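Side-chain contacts in beta-glucuronidase (uncultured Clostridium sp., PDB 6U7J), which hydrolyses beta-glucuronides as a family 2 glycoside hydrolase of gut bacteria and probably helps reactivate estrogens from their glucuronide conjugates: residues F337-H341 and Y342-E346; K397-Y400 and Q401-N405. All coordinates share one frame; numbering follows the deposited sequence.

How the contacts relate
Following the chain from the N terminus, contact 1 comes first: as strand 336-338 of the TIM barrel ends, residues 337-346 fold back in a tight turn and lead into helix 346-355. Contact 2 opens about fifty residues later, in the last turns of helix 386-403. Each is local and closes on itself, so the two stand in series, neither nested nor crossed. They nevertheless meet in space, the centres of contact 1 and contact 2 lying about 13 Å apart. R402 NH1 reaches the carbonyl oxygen of Y344, 2.8 Å away, in a probable hydrogen bond, and P343 packs on L399. The loop after one barrel strand is thereby tied to an outer helix, near a bound calcium ion.

Contact 1: F337-H341 and Y342-E346; sequences FRTSH and YPYAE
T339 OG1 is gripped from two directions: it donates to the carbonyl oxygen of Y342 (OG1 to O, 3.2 Å) and is also hydrogen-bonded to the backbone nitrogen of E362, on the neighbouring barrel strand. The motif is a type II beta turn, T339 to Y342, placed where strand 336-338 gives way to a loop at the C-terminal end of a TIM-barrel strand, the end at which such glycosidases carry their active site. Its closing bond runs from Y342 N to T339 O, 3.2 Å long and nearly straight at 167°. H341, at the third turn position, takes the positive phi (92°) that a type II turn requires there. The hydroxyl of T339 reaches Y342 O from well above the carbonyl plane. T339 O and Y342 O, both acceptors, lie only 2.8 Å apart, a crowding probably eased because each takes a hydrogen, from Y342 N and from T339 OG1 respectively.

Y344 folds back over the turn and lays a ring face on T339. The CB of T339 stands 3.6 Å from the ring centroid and almost exactly on the normal, a CH-pi contact. With chi2 at -5°, the ring of Y344 is turned so that its face, rather than its rim, meets the threonine. Farther back on the strand F337 CE2 touches Y344 CD2 at 4.1 Å, the two side chains running past each other in opposite senses.

The side chain of Y342 leads away from this stack, its hydroxyl hydrogen-bonded to H307 and K315. R338 is held by salt bridges to E362 and E506, and H341 ND1 also bonds E362. Over one face of the Y342 ring, S340 O lies 3.5 Å from the ring plane, offset toward the rim.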
loop_
_atom_site.group_PDB
_atom_site.type_symbol
_atom_site.label_atom_id
_atom_site.label_comp_id
_atom_site.label_asym_id
_atom_site.label_seq_id
_atom_site.Cartn_x
_atom_site.Cartn_y
_atom_site.Cartn_z
ATOM N N PHE B 337 -4.220 1.566 -30.013
ATOM C CA PHE B 337 -5.183 1.225 -28.975
ATOM C C PHE B 337 -6.541 0.977 -29.613
ATOM O O PHE B 337 -6.785 1.323 -30.778
ATOM C CB PHE B 337 -5.285 2.301 -27.866
ATOM C CG PHE B 337 -5.645 3.685 -28.351
ATOM C CD1 PHE B 337 -4.661 4.577 -28.738
ATOM C CD2 PHE B 337 -6.969 4.114 -28.362
ATOM C CE1 PHE B 337 -4.992 5.862 -29.164
ATOM C CE2 PHE B 337 -7.304 5.397 -28.772
ATOM C CZ PHE B 337 -6.314 6.272 -29.177
ATOM N N ARG B 338 -7.419 0.355 -28.828
ATOM C CA ARG B 338 -8.825 0.163 -29.182
ATOM C C ARG B 338 -9.684 1.027 -28.259
ATOM O O ARG B 338 -9.443 1.067 -27.045
ATOM C CB ARG B 338 -9.232 -1.310 -29.067
ATOM C CG ARG B 338 -10.742 -1.521 -29.202
ATOM C CD ARG B 338 -11.124 -2.996 -29.285
ATOM N NE ARG B 338 -10.671 -3.750 -28.121
ATOM C CZ ARG B 338 -11.478 -4.343 -27.245
ATOM N NH1 ARG B 338 -12.797 -4.257 -27.388
ATOM N NH2 ARG B 338 -10.968 -5.015 -26.210
ATOM N N THR B 339 -10.664 1.738 -28.825
ATOM C CA THR B 339 -11.515 2.611 -28.016
ATOM C C THR B 339 -12.546 1.746 -27.274
ATOM O O THR B 339 -13.751 1.815 -27.504
ATOM C CB THR B 339 -12.193 3.688 -28.853
ATOM O OG1 THR B 339 -13.303 3.140 -29.559
ATOM C CG2 THR B 339 -11.212 4.303 -29.838
ATOM N N SER B 340 -12.042 0.924 -26.326
ATOM C CA SER B 340 -12.788 -0.152 -25.729
ATOM C C SER B 340 -14.093 0.342 -25.124
ATOM O O SER B 340 -14.120 1.110 -24.161
ATOM C CB SER B 340 -11.959 -0.954 -24.696
ATOM O OG SER B 340 -11.078 -0.115 -23.972
ATOM N N HIS B 341 -15.154 -0.031 -25.832
ATOM C CA HIS B 341 -16.550 -0.220 -25.508
ATOM C C HIS B 341 -17.361 1.030 -25.740
ATOM O O HIS B 341 -18.526 1.050 -25.416
ATOM C CB HIS B 341 -16.781 -0.835 -24.141
ATOM C CG HIS B 341 -15.817 -1.957 -23.831
ATOM N ND1 HIS B 341 -15.272 -2.749 -24.827
ATOM C CD2 HIS B 341 -15.334 -2.441 -22.655
ATOM C CE1 HIS B 341 -14.459 -3.632 -24.282
ATOM N NE2 HIS B 341 -14.492 -3.479 -22.968
ATOM N N TYR B 342 -16.787 2.056 -26.371
ATOM C CA TYR B 342 -17.502 3.264 -26.787
ATOM C C TYR B 342 -16.538 4.197 -27.510
ATOM O O TYR B 342 -15.322 4.114 -27.309
ATOM C CB TYR B 342 -18.107 3.981 -25.560
ATOM C CG TYR B 342 -17.177 3.992 -24.377
ATOM C CD1 TYR B 342 -17.307 3.066 -23.338
ATOM C CD2 TYR B 342 -16.153 4.914 -24.289
ATOM C CE1 TYR B 342 -16.424 3.056 -22.253
ATOM C CE2 TYR B 342 -15.265 4.909 -23.214
ATOM C CZ TYR B 342 -15.404 3.978 -22.199
ATOM O OH TYR B 342 -14.523 3.996 -21.144
ATOM N N PRO B 343 -17.062 5.090 -28.339
ATOM C CA PRO B 343 -16.201 6.113 -28.950
ATOM C C PRO B 343 -15.606 7.052 -27.904
ATOM O O PRO B 343 -16.246 7.385 -26.908
ATOM C CB PRO B 343 -17.158 6.871 -29.893
ATOM C CG PRO B 343 -18.266 5.900 -30.166
ATOM C CD PRO B 343 -18.415 5.056 -28.930
ATOM N N TYR B 344 -14.378 7.486 -28.148
ATOM C CA TYR B 344 -13.712 8.433 -27.277
ATOM C C TYR B 344 -13.944 9.856 -27.789
ATOM O O TYR B 344 -14.498 10.072 -28.872
ATOM C CB TYR B 344 -12.209 8.129 -27.187
ATOM C CG TYR B 344 -11.852 6.812 -26.493
ATOM C CD1 TYR B 344 -12.838 6.023 -25.891
ATOM C CD2 TYR B 344 -10.525 6.361 -26.443
ATOM C CE1 TYR B 344 -12.520 4.826 -25.255
ATOM C CE2 TYR B 344 -10.190 5.155 -25.817
ATOM C CZ TYR B 344 -11.191 4.395 -25.223
ATOM O OH TYR B 344 -10.878 3.198 -24.603
ATOM N N ALA B 345 -13.526 10.831 -26.979
ATOM C CA ALA B 345 -13.596 12.224 -27.375
ATOM C C ALA B 345 -12.812 12.438 -28.666
ATOM O O ALA B 345 -11.811 11.775 -28.927
ATOM C CB ALA B 345 -13.049 13.117 -26.261
ATOM N N GLU B 346 -13.290 13.370 -29.489
ATOM C CA GLU B 346 -12.605 13.654 -30.745
ATOM C C GLU B 346 -11.196 14.166 -30.516
ATOM O O GLU B 346 -10.317 13.937 -31.355
ATOM C CB GLU B 346 -13.408 14.659 -31.570
ATOM C CG GLU B 346 -14.830 14.231 -31.749
ATOM C CD GLU B 346 -15.582 15.092 -32.715
ATOM O OE1 GLU B 346 -15.204 15.092 -33.920
ATOM O OE2 GLU B 346 -16.544 15.767 -32.259
#

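Contact 2: K397-Y400 and Q401-N405; sequences KELY and QRDKN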
loop_
_atom_site.group_PDB
_atom_site.type_symbol
_atom_site.label_atom_id
_atom_site.label_comp_id
_atom_site.label_asym_id
_atom_site.label_seq_id
_atom_site.Cartn_x
_atom_site.Cartn_y
_atom_site.Cartn_z
ATOM N N LYS B 397 -23.838 4.672 -37.921
ATOM C CA LYS B 397 -23.960 5.808 -38.829
ATOM C C LYS B 397 -23.332 7.059 -38.223
ATOM O O LYS B 397 -22.550 7.761 -38.882
ATOM C CB LYS B 397 -25.445 6.031 -39.148
ATOM C CG LYS B 397 -25.777 7.284 -39.952
ATOM C CD LYS B 397 -25.030 7.302 -41.252
ATOM C CE LYS B 397 -25.666 8.286 -42.232
ATOM N NZ LYS B 397 -24.768 8.456 -43.417
ATOM N N GLU B 398 -23.667 7.351 -36.957
ATOM C CA GLU B 398 -23.126 8.521 -36.267
ATOM C C GLU B 398 -21.611 8.411 -36.084
ATOM O O GLU B 398 -20.874 9.371 -36.339
ATOM C CB GLU B 398 -23.803 8.682 -34.907
ATOM C CG GLU B 398 -25.090 9.503 -34.863
ATOM C CD GLU B 398 -25.633 9.584 -33.439
ATOM O OE1 GLU B 398 -26.235 8.582 -32.983
ATOM O OE2 GLU B 398 -25.423 10.618 -32.754
ATOM N N LEU B 399 -21.128 7.250 -35.623
ATOM C CA LEU B 399 -19.682 7.085 -35.452
ATOM C C LEU B 399 -18.948 7.288 -36.771
ATOM O O LEU B 399 -17.939 8.004 -36.819
ATOM C CB LEU B 399 -19.347 5.705 -34.873
ATOM C CG LEU B 399 -17.843 5.497 -34.667
ATOM C CD1 LEU B 399 -17.228 6.571 -33.785
ATOM C CD2 LEU B 399 -17.584 4.143 -34.073
ATOM N N TYR B 400 -19.455 6.691 -37.860
ATOM C CA TYR B 400 -18.826 6.878 -39.168
ATOM C C TYR B 400 -18.803 8.350 -39.559
ATOM O O TYR B 400 -17.771 8.872 -39.994
ATOM C CB TYR B 400 -19.540 6.047 -40.240
ATOM C CG TYR B 400 -19.008 6.331 -41.633
ATOM C CD1 TYR B 400 -17.778 5.834 -42.041
ATOM C CD2 TYR B 400 -19.722 7.147 -42.526
ATOM C CE1 TYR B 400 -17.272 6.117 -43.311
ATOM C CE2 TYR B 400 -19.225 7.446 -43.786
ATOM C CZ TYR B 400 -18.005 6.926 -44.178
ATOM O OH TYR B 400 -17.519 7.208 -45.434
ATOM N N GLN B 401 -19.923 9.052 -39.386
ATOM C CA GLN B 401 -19.945 10.454 -39.790
ATOM C C GLN B 401 -18.918 11.266 -39.014
ATOM O O GLN B 401 -18.283 12.174 -39.567
ATOM C CB GLN B 401 -21.345 11.045 -39.603
ATOM C CG GLN B 401 -22.296 10.760 -40.767
ATOM C CD GLN B 401 -21.889 11.491 -42.029
ATOM O OE1 GLN B 401 -21.599 10.866 -43.048
ATOM N NE2 GLN B 401 -21.846 12.822 -41.965
ATOM N N ARG B 402 -18.740 10.960 -37.725
ATOM C CA ARG B 402 -17.786 11.726 -36.930
ATOM C C ARG B 402 -16.339 11.395 -37.293
ATOM O O ARG B 402 -15.499 12.298 -37.391
ATOM C CB ARG B 402 -18.033 11.488 -35.437
ATOM C CG ARG B 402 -17.378 12.535 -34.528
ATOM C CD ARG B 402 -17.343 12.067 -33.092
ATOM N NE ARG B 402 -16.331 11.025 -32.891
ATOM C CZ ARG B 402 -15.933 10.582 -31.703
ATOM N NH1 ARG B 402 -16.459 11.086 -30.575
ATOM N NH2 ARG B 402 -15.008 9.626 -31.640
ATOM N N ASP B 403 -16.012 10.114 -37.491
ATOM C CA ASP B 403 -14.607 9.711 -37.562
ATOM C C ASP B 403 -14.134 9.269 -38.953
ATOM O O ASP B 403 -12.968 8.865 -39.094
ATOM C CB ASP B 403 -14.342 8.594 -36.536
ATOM C CG ASP B 403 -14.470 9.075 -35.074
ATOM O OD1 ASP B 403 -14.795 10.267 -34.826
ATOM O OD2 ASP B 403 -14.259 8.247 -34.167
ATOM N N LYS B 404 -14.978 9.372 -39.988
ATOM C CA LYS B 404 -14.646 8.800 -41.298
ATOM C C LYS B 404 -13.358 9.372 -41.867
ATOM O O LYS B 404 -12.635 8.676 -42.587
ATOM C CB LYS B 404 -15.790 9.037 -42.287
ATOM C CG LYS B 404 -16.209 10.499 -42.405
ATOM C CD LYS B 404 -17.502 10.664 -43.172
ATOM C CE LYS B 404 -17.801 12.142 -43.377
ATOM N NZ LYS B 404 -19.092 12.373 -44.072
ATOM N N ASN B 405 -13.054 10.627 -41.569
ATOM C CA ASN B 405 -11.898 11.292 -42.151
ATOM C C ASN B 405 -10.631 11.136 -41.323
ATOM O O ASN B 405 -9.591 11.693 -41.691
ATOM C CB ASN B 405 -12.220 12.769 -42.359
ATOM C CG ASN B 405 -13.315 12.970 -43.391
ATOM O OD1 ASN B 405 -13.363 12.251 -44.391
ATOM N ND2 ASN B 405 -14.206 13.928 -43.151
#
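Y400 and K404, four residues apart, cross at about a right angle, with K404 CB over one face of the tyrosine ring, 3.7 Å from its centroid and 22° off the normal. The ring can lean along the helix to meet it because its CG lies anti to the backbone N (chi1 174°). The tight part lies toward the interior. There R402 makes a side-on salt bridge to D403, NE to OD1 at 2.6 Å and NH2 to OD2 at 3.0 Å, the second on the syn lone pair, so the carboxylate is fixed in rotation while L399 CD1 packs against D403 OD2 at 3.4 Å. L399, D403 and Y400 also rest on W412 of strand 409-416.

Looser is the partly exposed flank, where K397 and Q401 run side by side and K397 NZ stays 4.0 Å from Q401 OE1. K404 NZ does reach Q401 OE1, but from above the amide plane; it also bonds S202, its strongest partner, and makes a salt bridge to D200, which Q401 NE2 bonds as well.

Q401 N, R402 N and D403 N donate to the carbonyls of K397, E398 and L399, the i to i+4 ladder of an alpha helix, here an outer helix of the TIM barrel leading into its next strand, 409-416.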